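PDB 5F9Z: aminoacyl-tRNA synthetase from Cryptosporidium parvum, which joins proline to its cognate tRNA at the expense of ATP, as a prolyl-tRNA synthetase, and here binds halofuginone and an ATP analogue. Local coordinates for residues A27-Q32 against G288-L293; V359-E364 against S395-L400; A441-D446 against M474-I479. All coordinates share one frame; numbering follows the deposited sequence.

Contact 1 (A27-Q32 against G288-L293); sequences ADWYSQ and GDNKGL
Trp-29 and Asp-289 illustrate how one indole can fasten a helix to a loop. The hydrogen bond comes first: NE1 of Trp-29 donates a hydrogen bond to the backbone O of Asp-289 at 2.6 Å, a short bond with an N-H...O angle of 155°. The acceptor lies in the indole plane, whereas the donor stands well above the plane of the carbonyl. From that carbonyl's other face the backbone N of Gly-292 closes the type I beta turn from Asp-289 to Gly-292, so two donors grip one oxygen. Van der Waals contact accompanies the bond. The benzo edge of the indole abuts bare backbone, CZ2 of Trp-29 lying 3.4 Å from C of Gly-288, where no side chain intervenes. With CG anti to the backbone N (chi1 172°), the ring projects from helix 26-36 edge-first into the loop. Ionic and polar contacts then stiffen the turn: OD1 of Asp-289 accepts from N of Lys-291 at 2.8 Å, an Asx turn, and is also salt-bridged to Arg-380. The loop that leaves helix 278-287 of the catalytic core is thus held to helix 26-36 by an indole side chain that grips the loop's backbone, and the indole N-H is satisfied in a buried setting.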
ATOM      1  N   ALA A  27       8.764 -16.277  -1.720  1.00 36.29           N
ATOM      2  CA  ALA A  27       9.063 -15.906  -0.339  1.00 34.07           C
ATOM      3  C   ALA A  27      10.538 -15.572  -0.163  1.00 35.44           C
ATOM      4  O   ALA A  27      10.883 -14.572   0.478  1.00 36.25           O
ATOM      5  CB  ALA A  27       8.649 -17.031   0.610  1.00 33.78           C
ATOM      6  N   ASP A  28      11.423 -16.394  -0.729  1.00 36.12           N
ATOM      7  CA  ASP A  28      12.851 -16.110  -0.642  1.00 35.20           C
ATOM      8  C   ASP A  28      13.218 -14.883  -1.468  1.00 33.31           C
ATOM      9  O   ASP A  28      14.099 -14.107  -1.079  1.00 32.28           O
ATOM     10  CB  ASP A  28      13.655 -17.329  -1.091  1.00 39.06           C
ATOM     11  CG  ASP A  28      15.142 -17.172  -0.847  1.00 41.60           C
ATOM     12  OD1 ASP A  28      15.522 -16.355   0.018  1.00 40.77           O
ATOM     13  OD2 ASP A  28      15.933 -17.870  -1.517  1.00 44.44           O
ATOM     14  N   TRP A  29      12.552 -14.689  -2.610  1.00 33.48           N
ATOM     15  CA  TRP A  29      12.789 -13.490  -3.408  1.00 32.58           C
ATOM     16  C   TRP A  29      12.408 -12.234  -2.638  1.00 31.24           C
ATOM     17  O   TRP A  29      13.147 -11.242  -2.644  1.00 22.87           O
ATOM     18  CB  TRP A  29      12.008 -13.566  -4.721  1.00 26.79           C
ATOM     19  CG  TRP A  29      12.040 -12.291  -5.515  1.00 32.12           C
ATOM     20  CD1 TRP A  29      12.951 -11.942  -6.469  1.00 34.05           C
ATOM     21  CD2 TRP A  29      11.119 -11.195  -5.423  1.00 30.39           C
ATOM     22  NE1 TRP A  29      12.655 -10.699  -6.976  1.00 28.37           N
ATOM     23  CE2 TRP A  29      11.536 -10.218  -6.349  1.00 30.85           C
ATOM     24  CE3 TRP A  29       9.983 -10.944  -4.646  1.00 29.38           C
ATOM     25  CZ2 TRP A  29      10.859  -9.013  -6.518  1.00 30.36           C
ATOM     26  CZ3 TRP A  29       9.314  -9.745  -4.814  1.00 23.96           C
ATOM     27  CH2 TRP A  29       9.752  -8.795  -5.743  1.00 24.86           C
ATOM     28  N   TYR A  30      11.255 -12.257  -1.966  1.00 30.70           N
ATOM     29  CA  TYR A  30      10.798 -11.083  -1.230  1.00 29.46           C
ATOM     30  C   TYR A  30      11.745 -10.747  -0.086  1.00 27.68           C
ATOM     31  O   TYR A  30      12.033  -9.571   0.166  1.00 26.74           O
ATOM     32  CB  TYR A  30       9.379 -11.319  -0.711  1.00 30.68           C
ATOM     33  CG  TYR A  30       8.743 -10.119  -0.049  1.00 29.04           C
ATOM     34  CD1 TYR A  30       8.556  -8.934  -0.748  1.00 29.43           C
ATOM     35  CD2 TYR A  30       8.309 -10.178   1.270  1.00 26.82           C
ATOM     36  CE1 TYR A  30       7.969  -7.835  -0.150  1.00 28.84           C
ATOM     37  CE2 TYR A  30       7.720  -9.085   1.877  1.00 27.47           C
ATOM     38  CZ  TYR A  30       7.552  -7.916   1.162  1.00 27.45           C
ATOM     39  OH  TYR A  30       6.965  -6.826   1.762  1.00 25.54           O
ATOM     40  N   SER A  31      12.254 -11.767   0.609  1.00 28.74           N
ATOM     41  CA  SER A  31      13.171 -11.528   1.718  1.00 28.05           C
ATOM     42  C   SER A  31      14.485 -10.927   1.230  1.00 29.33           C
ATOM     43  O   SER A  31      14.988  -9.959   1.811  1.00 29.16           O
ATOM     44  CB  SER A  31      13.423 -12.828   2.480  1.00 27.77           C
ATOM     45  OG  SER A  31      14.336 -12.623   3.544  1.00 29.50           O
ATOM     46  N   GLN A  32      15.055 -11.488   0.161  1.00 30.59           N
ATOM     47  CA  GLN A  32      16.318 -10.971  -0.355  1.00 32.04           C
ATOM     48  C   GLN A  32      16.164  -9.551  -0.886  1.00 32.69           C
ATOM     49  O   GLN A  32      17.079  -8.731  -0.753  1.00 34.60           O
ATOM     50  CB  GLN A  32      16.861 -11.889  -1.451  1.00 34.30           C
ATOM     51  CG  GLN A  32      17.251 -13.279  -0.982  1.00 24.70           C
ATOM     52  CD  GLN A  32      17.934 -14.084  -2.072  1.00 35.94           C
ATOM     53  OE1 GLN A  32      18.706 -13.545  -2.865  1.00 36.31           O
ATOM     54  NE2 GLN A  32      17.648 -15.380  -2.120  1.00 27.97           N
ATOM     55  N   GLY A 288       8.946  -5.249  -8.320  1.00 24.51           N
ATOM     56  CA  GLY A 288      10.271  -5.834  -8.205  1.00 27.30           C
ATOM     57  C   GLY A 288      10.478  -6.984  -9.173  1.00 29.88           C
ATOM     58  O   GLY A 288       9.544  -7.702  -9.534  1.00 33.38           O
ATOM     59  N   ASP A 289      11.726  -7.154  -9.597  1.00 27.69           N
ATOM     60  CA  ASP A 289      12.087  -8.219 -10.527  1.00 29.49           C
ATOM     61  C   ASP A 289      13.217  -9.044  -9.914  1.00 32.33           C
ATOM     62  O   ASP A 289      13.489  -8.991  -8.708  1.00 32.99           O
ATOM     63  CB  ASP A 289      12.449  -7.639 -11.904  1.00 30.75           C
ATOM     64  CG  ASP A 289      13.533  -6.571 -11.836  1.00 31.76           C
ATOM     65  OD1 ASP A 289      14.447  -6.678 -10.992  1.00 32.36           O
ATOM     66  OD2 ASP A 289      13.471  -5.619 -12.643  1.00 30.52           O
ATOM     67  N   ASN A 290      13.899  -9.823 -10.756  1.00 31.45           N
ATOM     68  CA  ASN A 290      14.983 -10.684 -10.301  1.00 30.46           C
ATOM     69  C   ASN A 290      16.271  -9.926 -10.012  1.00 29.67           C
ATOM     70  O   ASN A 290      17.197 -10.514  -9.443  1.00 29.11           O
ATOM     71  CB  ASN A 290      15.251 -11.780 -11.334  1.00 26.93           C
ATOM     72  CG  ASN A 290      14.233 -12.900 -11.270  1.00 33.89           C
ATOM     73  OD1 ASN A 290      13.203 -12.781 -10.606  1.00 32.83           O
ATOM     74  ND2 ASN A 290      14.518 -13.998 -11.960  1.00 29.30           N
ATOM     75  N   LYS A 291      16.359  -8.652 -10.389  1.00 31.25           N
ATOM     76  CA  LYS A 291      17.503  -7.832 -10.017  1.00 32.35           C
ATOM     77  C   LYS A 291      17.324  -7.150  -8.670  1.00 31.20           C
ATOM     78  O   LYS A 291      18.309  -6.675  -8.094  1.00 32.25           O
ATOM     79  CB  LYS A 291      17.769  -6.765 -11.082  1.00 33.46           C
ATOM     80  CG  LYS A 291      18.068  -7.316 -12.458  1.00 37.16           C
ATOM     81  CD  LYS A 291      18.347  -6.190 -13.433  1.00 37.68           C
ATOM     82  CE  LYS A 291      18.625  -6.725 -14.819  1.00 38.54           C
ATOM     83  NZ  LYS A 291      19.012  -5.636 -15.753  1.00 38.77           N
ATOM     84  N   GLY A 292      16.096  -7.088  -8.161  1.00 29.82           N
ATOM     85  CA  GLY A 292      15.832  -6.440  -6.893  1.00 29.28           C
ATOM     86  C   GLY A 292      14.654  -5.492  -6.954  1.00 28.11           C
ATOM     87  O   GLY A 292      13.679  -5.746  -7.668  1.00 29.36           O
ATOM     88  N   LEU A 293      14.738  -4.392  -6.212  1.00 27.08           N
ATOM     89  CA  LEU A 293      13.653  -3.424  -6.178  1.00 26.55           C
ATOM     90  C   LEU A 293      13.463  -2.757  -7.535  1.00 24.86           C
ATOM     91  O   LEU A 293      14.413  -2.551  -8.295  1.00 24.96           O
ATOM     92  CB  LEU A 293      13.924  -2.347  -5.128  1.00 27.39           C
ATOM     93  CG  LEU A 293      13.722  -2.666  -3.650  1.00 27.09           C
ATOM     94  CD1 LEU A 293      14.148  -1.470  -2.824  1.00 22.29           C
ATOM     95  CD2 LEU A 293      12.270  -3.013  -3.374  1.00 28.65           C
TER

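Contact 2 (V359-E364 against S395-L400); sequences VCLRFE and SKIPKL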
ATOM      1  N   VAL A 359      16.991   2.206  -7.908  1.00 21.11           N
ATOM      2  CA  VAL A 359      17.165   3.552  -8.443  1.00 20.94           C
ATOM      3  C   VAL A 359      16.696   3.577  -9.891  1.00 20.32           C
ATOM      4  O   VAL A 359      17.100   2.737 -10.704  1.00 18.55           O
ATOM      5  CB  VAL A 359      18.627   4.002  -8.317  1.00 22.91           C
ATOM      6  CG1 VAL A 359      18.814   5.372  -8.949  1.00 21.66           C
ATOM      7  CG2 VAL A 359      19.047   4.027  -6.855  1.00 21.95           C
ATOM      8  N   CYS A 360      15.841   4.551 -10.216  1.00 21.87           N
ATOM      9  CA  CYS A 360      15.158   4.557 -11.507  1.00 21.66           C
ATOM     10  C   CYS A 360      16.144   4.664 -12.665  1.00 22.40           C
ATOM     11  O   CYS A 360      16.062   3.906 -13.638  1.00 25.21           O
ATOM     12  CB  CYS A 360      14.150   5.704 -11.555  1.00 21.32           C
ATOM     13  SG  CYS A 360      13.003   5.728 -10.167  1.00 23.10           S
ATOM     14  N   LEU A 361      17.075   5.609 -12.586  1.00 21.34           N
ATOM     15  CA  LEU A 361      18.029   5.852 -13.657  1.00 22.89           C
ATOM     16  C   LEU A 361      19.435   5.920 -13.082  1.00 26.38           C
ATOM     17  O   LEU A 361      19.639   6.430 -11.976  1.00 28.23           O
ATOM     18  CB  LEU A 361      17.715   7.159 -14.399  1.00 22.02           C
ATOM     19  CG  LEU A 361      16.284   7.383 -14.895  1.00 21.12           C
ATOM     20  CD1 LEU A 361      16.117   8.811 -15.390  1.00 17.61           C
ATOM     21  CD2 LEU A 361      15.926   6.390 -15.989  1.00 21.04           C
ATOM     22  N   ARG A 362      20.403   5.405 -13.833  1.00 27.87           N
ATOM     23  CA  ARG A 362      21.807   5.576 -13.500  1.00 29.11           C
ATOM     24  C   ARG A 362      22.502   6.308 -14.638  1.00 29.54           C
ATOM     25  O   ARG A 362      22.229   6.053 -15.815  1.00 29.28           O
ATOM     26  CB  ARG A 362      22.504   4.236 -13.217  1.00 28.12           C
ATOM     27  CG  ARG A 362      22.759   3.350 -14.422  1.00 29.77           C
ATOM     28  CD  ARG A 362      23.954   2.448 -14.154  1.00 31.02           C
ATOM     29  NE  ARG A 362      24.089   1.375 -15.133  1.00 31.39           N
ATOM     30  CZ  ARG A 362      23.595   0.152 -14.969  1.00 33.31           C
ATOM     31  NH1 ARG A 362      22.929  -0.150 -13.863  1.00 35.02           N
ATOM     32  NH2 ARG A 362      23.764  -0.768 -15.908  1.00 33.43           N
ATOM     33  N   PHE A 363      23.380   7.240 -14.278  1.00 30.12           N
ATOM     34  CA  PHE A 363      24.156   8.009 -15.240  1.00 29.12           C
ATOM     35  C   PHE A 363      25.589   7.498 -15.221  1.00 29.82           C
ATOM     36  O   PHE A 363      26.255   7.548 -14.182  1.00 30.18           O
ATOM     37  CB  PHE A 363      24.121   9.505 -14.920  1.00 28.76           C
ATOM     38  CG  PHE A 363      22.788  10.159 -15.171  1.00 27.94           C
ATOM     39  CD1 PHE A 363      21.719   9.438 -15.678  1.00 27.20           C
ATOM     40  CD2 PHE A 363      22.613  11.509 -14.911  1.00 26.67           C
ATOM     41  CE1 PHE A 363      20.500  10.048 -15.907  1.00 25.80           C
ATOM     42  CE2 PHE A 363      21.399  12.124 -15.141  1.00 25.25           C
ATOM     43  CZ  PHE A 363      20.341  11.393 -15.638  1.00 24.95           C
ATOM     44  N   GLU A 364      26.054   7.000 -16.361  1.00 30.72           N
ATOM     45  CA  GLU A 364      27.434   6.568 -16.523  1.00 31.32           C
ATOM     46  C   GLU A 364      28.217   7.703 -17.171  1.00 31.59           C
ATOM     47  O   GLU A 364      27.910   8.107 -18.298  1.00 34.04           O
ATOM     48  CB  GLU A 364      27.510   5.295 -17.365  1.00 31.71           C
ATOM     49  CG  GLU A 364      26.686   4.148 -16.803  1.00 31.98           C
ATOM     50  CD  GLU A 364      26.712   2.918 -17.686  1.00 35.22           C
ATOM     51  OE1 GLU A 364      27.356   2.963 -18.756  1.00 37.70           O
ATOM     52  OE2 GLU A 364      26.086   1.904 -17.310  1.00 36.10           O
ATOM     53  N   SER A 395      15.058  18.896 -19.381  1.00 35.06           N
ATOM     54  CA  SER A 395      13.787  18.546 -20.002  1.00 33.17           C
ATOM     55  C   SER A 395      13.568  17.043 -20.118  1.00 31.78           C
ATOM     56  O   SER A 395      12.444  16.570 -19.915  1.00 32.39           O
ATOM     57  CB  SER A 395      13.693  19.180 -21.395  1.00 34.05           C
ATOM     58  OG  SER A 395      12.579  18.672 -22.108  1.00 33.89           O
ATOM     59  N   LYS A 396      14.613  16.278 -20.439  1.00 31.13           N
ATOM     60  CA  LYS A 396      14.432  14.862 -20.753  1.00 31.39           C
ATOM     61  C   LYS A 396      14.242  14.012 -19.501  1.00 29.19           C
ATOM     62  O   LYS A 396      13.434  13.077 -19.503  1.00 30.15           O
ATOM     63  CB  LYS A 396      15.626  14.347 -21.558  1.00 33.16           C
ATOM     64  CG  LYS A 396      15.417  12.973 -22.170  1.00 35.42           C
ATOM     65  CD  LYS A 396      14.782  13.077 -23.547  1.00 39.74           C
ATOM     66  CE  LYS A 396      14.318  11.720 -24.052  1.00 41.27           C
ATOM     67  NZ  LYS A 396      13.100  11.251 -23.331  1.00 41.52           N
ATOM     68  N   ILE A 397      14.975  14.311 -18.431  1.00 26.14           N
ATOM     69  CA  ILE A 397      14.976  13.465 -17.237  1.00 26.65           C
ATOM     70  C   ILE A 397      13.621  13.502 -16.534  1.00 28.60           C
ATOM     71  O   ILE A 397      13.119  12.436 -16.148  1.00 28.98           O
ATOM     72  CB  ILE A 397      16.118  13.853 -16.282  1.00 26.15           C
ATOM     73  CG1 ILE A 397      17.466  13.659 -16.976  1.00 25.28           C
ATOM     74  CG2 ILE A 397      16.055  13.025 -15.007  1.00 18.57           C
ATOM     75  CD1 ILE A 397      17.619  12.302 -17.630  1.00 25.17           C
ATOM     76  N   PRO A 398      12.988  14.665 -16.330  1.00 28.74           N
ATOM     77  CA  PRO A 398      11.612  14.636 -15.806  1.00 28.41           C
ATOM     78  C   PRO A 398      10.652  13.863 -16.692  1.00 29.15           C
ATOM     79  O   PRO A 398       9.715  13.238 -16.179  1.00 26.34           O
ATOM     80  CB  PRO A 398      11.237  16.122 -15.720  1.00 28.38           C
ATOM     81  CG  PRO A 398      12.531  16.815 -15.543  1.00 28.23           C
ATOM     82  CD  PRO A 398      13.503  16.048 -16.392  1.00 29.19           C
ATOM     83  N   LYS A 399      10.861  13.880 -18.013  1.00 30.31           N
ATOM     84  CA  LYS A 399      10.014  13.094 -18.904  1.00 30.09           C
ATOM     85  C   LYS A 399      10.271  11.601 -18.739  1.00 28.71           C
ATOM     86  O   LYS A 399       9.330  10.799 -18.756  1.00 29.29           O
ATOM     87  CB  LYS A 399      10.236  13.516 -20.356  1.00 32.61           C
ATOM     88  CG  LYS A 399       9.685  14.888 -20.704  1.00 34.61           C
ATOM     89  CD  LYS A 399       9.796  15.166 -22.195  1.00 37.56           C
ATOM     90  CE  LYS A 399      11.242  15.139 -22.661  1.00 38.10           C
ATOM     91  NZ  LYS A 399      11.364  15.443 -24.114  1.00 39.97           N
ATOM     92  N   LEU A 400      11.539  11.208 -18.581  1.00 28.00           N
ATOM     93  CA  LEU A 400      11.858   9.792 -18.425  1.00 25.49           C
ATOM     94  C   LEU A 400      11.274   9.231 -17.136  1.00 24.97           C
ATOM     95  O   LEU A 400      10.717   8.127 -17.128  1.00 26.77           O
ATOM     96  CB  LEU A 400      13.372   9.583 -18.463  1.00 24.11           C
ATOM     97  CG  LEU A 400      14.026   9.646 -19.844  1.00 25.54           C
ATOM     98  CD1 LEU A 400      15.524   9.406 -19.740  1.00 24.81           C
ATOM     99  CD2 LEU A 400      13.382   8.638 -20.784  1.00 23.81           C
TER
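Phe-363 presents the edge of its ring, not a face, to Ile-397. The tip CZ meets CD1 of Ile-397 at 3.5 Å, and the methyl lies near the ring plane, so no CH-pi overlap is involved. Neither face of the ring is met by the helix segment 395-400; elsewhere the side chain touches Val-304 and Val-377 on the flanking strands. The other flat group, the guanidinium of Arg-362, stays behind the strand, and at its edge sits the carboxylate of Glu-364. Their salt bridge, NE of Arg-362 to OE2 of Glu-364 at 3.0 Å, uses the anti lone pair of the oxygen and is fairly straight at 162°.

The strand therefore divides its residues between two environments: Leu-361 and Phe-363 meet helix 393-417, while Arg-362 lies on the other side and reaches Glu-355 and Tyr-351 of helix 347-356. Strand 361-365 is the central member of a five-stranded mixed sheet within the anticodon-binding domain, flanked by strands 304-308 and 374-379. Between the short segments 361-364 and 395-400 the axes are 11.5 Å apart and run at 147°, roughly antiparallel.

Leu-361 supplies the second apolar contact. Its methyl CD1 touches two helix residues one turn apart, 4.2 Å from CG2 of Ile-397 and also 4.2 Å from CB of Leu-400, whose side chain it meets at about a right angle. Ile-397 thus splits its branches: CG1, anti to its own carbonyl carbon (chi1 -61°), carries CD1 to the phenyl edge, whereas CG2 turns to Leu-361. The helix is kinked between these two residues, where N of Pro-398 has no bond to the turn before, and Leu-401 and Phe-404 continue the helix's apolar face over Cys-360.

Contact 3 (A441-D446 against M474-I479); sequences APWCED and MKSLCI. With ZN (zinc ion), chain F.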
ATOM      1  N   ALA A 441     -17.632 -13.070 -10.632  1.00 38.41           N
ATOM      2  CA  ALA A 441     -18.748 -13.974 -10.858  1.00 38.99           C
ATOM      3  C   ALA A 441     -20.072 -13.303 -10.528  1.00 40.18           C
ATOM      4  O   ALA A 441     -20.125 -12.402  -9.684  1.00 40.10           O
ATOM      5  CB  ALA A 441     -18.597 -15.242 -10.005  1.00 38.32           C
ATOM      6  N   PRO A 442     -21.157 -13.721 -11.183  1.00 40.33           N
ATOM      7  CA  PRO A 442     -22.494 -13.246 -10.791  1.00 39.87           C
ATOM      8  C   PRO A 442     -22.838 -13.768  -9.404  1.00 38.27           C
ATOM      9  O   PRO A 442     -22.838 -14.977  -9.169  1.00 40.26           O
ATOM     10  CB  PRO A 442     -23.416 -13.840 -11.865  1.00 40.80           C
ATOM     11  CG  PRO A 442     -22.514 -14.266 -12.981  1.00 40.75           C
ATOM     12  CD  PRO A 442     -21.211 -14.623 -12.345  1.00 40.86           C
ATOM     13  N   TRP A 443     -23.137 -12.854  -8.485  1.00 37.46           N
ATOM     14  CA  TRP A 443     -23.327 -13.211  -7.089  1.00 37.90           C
ATOM     15  C   TRP A 443     -24.597 -12.575  -6.542  1.00 39.74           C
ATOM     16  O   TRP A 443     -24.981 -11.471  -6.938  1.00 40.81           O
ATOM     17  CB  TRP A 443     -22.127 -12.782  -6.240  1.00 36.49           C
ATOM     18  CG  TRP A 443     -22.121 -13.393  -4.882  1.00 37.63           C
ATOM     19  CD1 TRP A 443     -22.587 -14.628  -4.537  1.00 38.98           C
ATOM     20  CD2 TRP A 443     -21.638 -12.795  -3.675  1.00 37.25           C
ATOM     21  NE1 TRP A 443     -22.417 -14.839  -3.191  1.00 39.85           N
ATOM     22  CE2 TRP A 443     -21.837 -13.728  -2.639  1.00 39.03           C
ATOM     23  CE3 TRP A 443     -21.052 -11.562  -3.370  1.00 35.94           C
ATOM     24  CZ2 TRP A 443     -21.475 -13.467  -1.322  1.00 31.79           C
ATOM     25  CZ3 TRP A 443     -20.692 -11.306  -2.060  1.00 34.94           C
ATOM     26  CH2 TRP A 443     -20.904 -12.254  -1.052  1.00 35.53           C
ATOM     27  N   CYS A 444     -25.242 -13.288  -5.616  1.00 40.73           N
ATOM     28  CA  CYS A 444     -26.434 -12.789  -4.943  1.00 41.78           C
ATOM     29  C   CYS A 444     -26.115 -11.942  -3.720  1.00 41.10           C
ATOM     30  O   CYS A 444     -27.004 -11.241  -3.222  1.00 42.74           O
ATOM     31  CB  CYS A 444     -27.331 -13.956  -4.520  1.00 42.72           C
ATOM     32  SG  CYS A 444     -26.693 -14.907  -3.120  1.00 41.86           S
ATOM     33  N   GLU A 445     -24.880 -12.007  -3.221  1.00 39.62           N
ATOM     34  CA  GLU A 445     -24.359 -11.203  -2.117  1.00 40.36           C
ATOM     35  C   GLU A 445     -24.986 -11.538  -0.769  1.00 43.84           C
ATOM     36  O   GLU A 445     -24.834 -10.761   0.183  1.00 45.54           O
ATOM     37  CB  GLU A 445     -24.511  -9.701  -2.387  1.00 39.92           C
ATOM     38  CG  GLU A 445     -23.863  -9.244  -3.683  1.00 39.29           C
ATOM     39  CD  GLU A 445     -24.137  -7.787  -3.990  1.00 40.73           C
ATOM     40  OE1 GLU A 445     -24.563  -7.053  -3.073  1.00 42.51           O
ATOM     41  OE2 GLU A 445     -23.931  -7.376  -5.151  1.00 40.28           O
ATOM     42  N   ASP A 446     -25.677 -12.669  -0.651  1.00 44.31           N
ATOM     43  CA  ASP A 446     -26.217 -13.071   0.640  1.00 46.26           C
ATOM     44  C   ASP A 446     -25.100 -13.556   1.559  1.00 44.81           C
ATOM     45  O   ASP A 446     -24.103 -14.132   1.115  1.00 42.35           O
ATOM     46  CB  ASP A 446     -27.262 -14.174   0.470  1.00 50.70           C
ATOM     47  CG  ASP A 446     -28.489 -13.707  -0.287  1.00 54.53           C
ATOM     48  OD1 ASP A 446     -28.721 -12.482  -0.353  1.00 56.33           O
ATOM     49  OD2 ASP A 446     -29.227 -14.569  -0.809  1.00 57.10           O
ATOM     50  N   MET A 474     -12.138 -19.611  -0.554  1.00 43.03           N
ATOM     51  CA  MET A 474     -12.368 -18.432  -1.376  1.00 41.32           C
ATOM     52  C   MET A 474     -13.412 -17.542  -0.717  1.00 40.96           C
ATOM     53  O   MET A 474     -14.411 -18.031  -0.181  1.00 44.34           O
ATOM     54  CB  MET A 474     -12.831 -18.822  -2.782  1.00 41.55           C
ATOM     55  CG  MET A 474     -12.927 -17.651  -3.749  1.00 41.82           C
ATOM     56  SD  MET A 474     -13.584 -18.111  -5.364  1.00 44.17           S
ATOM     57  CE  MET A 474     -15.280 -18.500  -4.940  1.00 44.65           C
ATOM     58  N   LYS A 475     -13.174 -16.234  -0.757  1.00 37.51           N
ATOM     59  CA  LYS A 475     -14.086 -15.272  -0.163  1.00 37.77           C
ATOM     60  C   LYS A 475     -14.242 -14.083  -1.098  1.00 35.56           C
ATOM     61  O   LYS A 475     -13.413 -13.845  -1.980  1.00 34.92           O
ATOM     62  CB  LYS A 475     -13.596 -14.798   1.212  1.00 39.35           C
ATOM     63  CG  LYS A 475     -12.431 -13.826   1.160  1.00 40.00           C
ATOM     64  CD  LYS A 475     -12.076 -13.326   2.550  1.00 43.60           C
ATOM     65  CE  LYS A 475     -11.087 -12.176   2.488  1.00 45.59           C
ATOM     66  NZ  LYS A 475     -10.717 -11.692   3.848  1.00 48.96           N
ATOM     67  N   SER A 476     -15.323 -13.336  -0.894  1.00 33.93           N
ATOM     68  CA  SER A 476     -15.547 -12.123  -1.667  1.00 31.27           C
ATOM     69  C   SER A 476     -14.503 -11.079  -1.301  1.00 30.28           C
ATOM     70  O   SER A 476     -14.320 -10.750  -0.124  1.00 28.99           O
ATOM     71  CB  SER A 476     -16.952 -11.579  -1.414  1.00 32.48           C
ATOM     72  OG  SER A 476     -17.092 -11.135  -0.075  1.00 32.47           O
ATOM     73  N   LEU A 477     -13.806 -10.565  -2.313  1.00 31.15           N
ATOM     74  CA  LEU A 477     -12.821  -9.518  -2.071  1.00 31.03           C
ATOM     75  C   LEU A 477     -13.491  -8.154  -1.970  1.00 31.45           C
ATOM     76  O   LEU A 477     -13.293  -7.427  -0.991  1.00 31.56           O
ATOM     77  CB  LEU A 477     -11.768  -9.534  -3.177  1.00 27.72           C
ATOM     78  CG  LEU A 477     -11.118 -10.906  -3.366  1.00 25.86           C
ATOM     79  CD1 LEU A 477     -10.176 -10.903  -4.552  1.00 24.91           C
ATOM     80  CD2 LEU A 477     -10.392 -11.333  -2.097  1.00 27.76           C
ATOM     81  N   CYS A 478     -14.297  -7.802  -2.970  1.00 30.98           N
ATOM     82  CA  CYS A 478     -15.092  -6.583  -2.953  1.00 30.84           C
ATOM     83  C   CYS A 478     -16.094  -6.648  -4.095  1.00 30.34           C
ATOM     84  O   CYS A 478     -15.874  -7.346  -5.089  1.00 28.14           O
ATOM     85  CB  CYS A 478     -14.218  -5.328  -3.092  1.00 30.70           C
ATOM     86  SG  CYS A 478     -13.520  -5.082  -4.739  1.00 31.74           S
ATOM     87  N   ILE A 479     -17.196  -5.923  -3.934  1.00 31.56           N
ATOM     88  CA  ILE A 479     -18.163  -5.731  -5.011  1.00 27.46           C
ATOM     89  C   ILE A 479     -17.710  -4.507  -5.800  1.00 28.86           C
ATOM     90  O   ILE A 479     -17.922  -3.373  -5.346  1.00 28.63           O
ATOM     91  CB  ILE A 479     -19.588  -5.557  -4.465  1.00 33.72           C
ATOM     92  CG1 ILE A 479     -19.885  -6.619  -3.405  1.00 34.70           C
ATOM     93  CG2 ILE A 479     -20.601  -5.640  -5.594  1.00 29.97           C
ATOM     94  CD1 ILE A 479     -21.174  -6.383  -2.651  1.00 37.30           C
TER
HETATM   95 ZN    ZN F 703     -25.736 -16.817  -4.007  1.00 45.73          ZN
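Trp-443 reaches Ser-476 because its CG is anti to the backbone N (chi1 -167°), which swings the indole off the strand end until CZ3 lies 3.8 Å from CB of Ser-476. In Glu-445, CG is anti to the carbonyl carbon and the chain runs out extended, bringing its carboxylate to Ile-479. The two side chains cross at a slant, OE1 of Glu-445 standing 3.5 Å from CD1 of Ile-479, a van der Waals contact. The charge is answered elsewhere, OE2 being salt-bridged to Lys-503. Likewise OG of Ser-476 is hydrogen-bonded to Glu-450 and Ser-213, while its CB makes the closest approach to the indole.

No main-chain bond joins the segments, for strand 503-508 runs between strands 438-443 and 475-480, antiparallel to both; a classic beta bulge at Leu-477 and Cys-478 interrupts the latter pairing. At the end of strand 438-443 lies the Cys4 zinc site of the C-terminal domain: SG of Cys-444 binds the zinc ion at 2.3 Å, and Cys-449, Cys-494 and Cys-497 complete it. The backbone then folds back over the tryptophan, CA of Glu-445 sitting 3.4 Å above the ring plane and over its centre. From the next residue, N of Asp-446 donates to SG of Cys-444 at 3.5 Å, nearly straight at 165°, which probably draws some negative charge from the thiolate.

The three contacts follow one another along the chain, each in a different part of the enzyme. Contacts 1 and 2 are neighbours, with centres 23 Å apart and nearest atoms about 5 Å apart, and Arg-380 serves both: its side chain pairs with Asp-289 and its backbone bonds to Cys-360. Contact 3 lies on the far side of the chain's centre from contact 2, 44 Å between centres, and 32 Å from contact 1. Two of the contacts come near the nucleotide pocket. The side chain of Ser-476 in contact 3 is about 12 Å from the bound AMPPNP, while Tyr-30, next to Trp-29 on helix 26-36, touches Phe-163, a residue of that pocket.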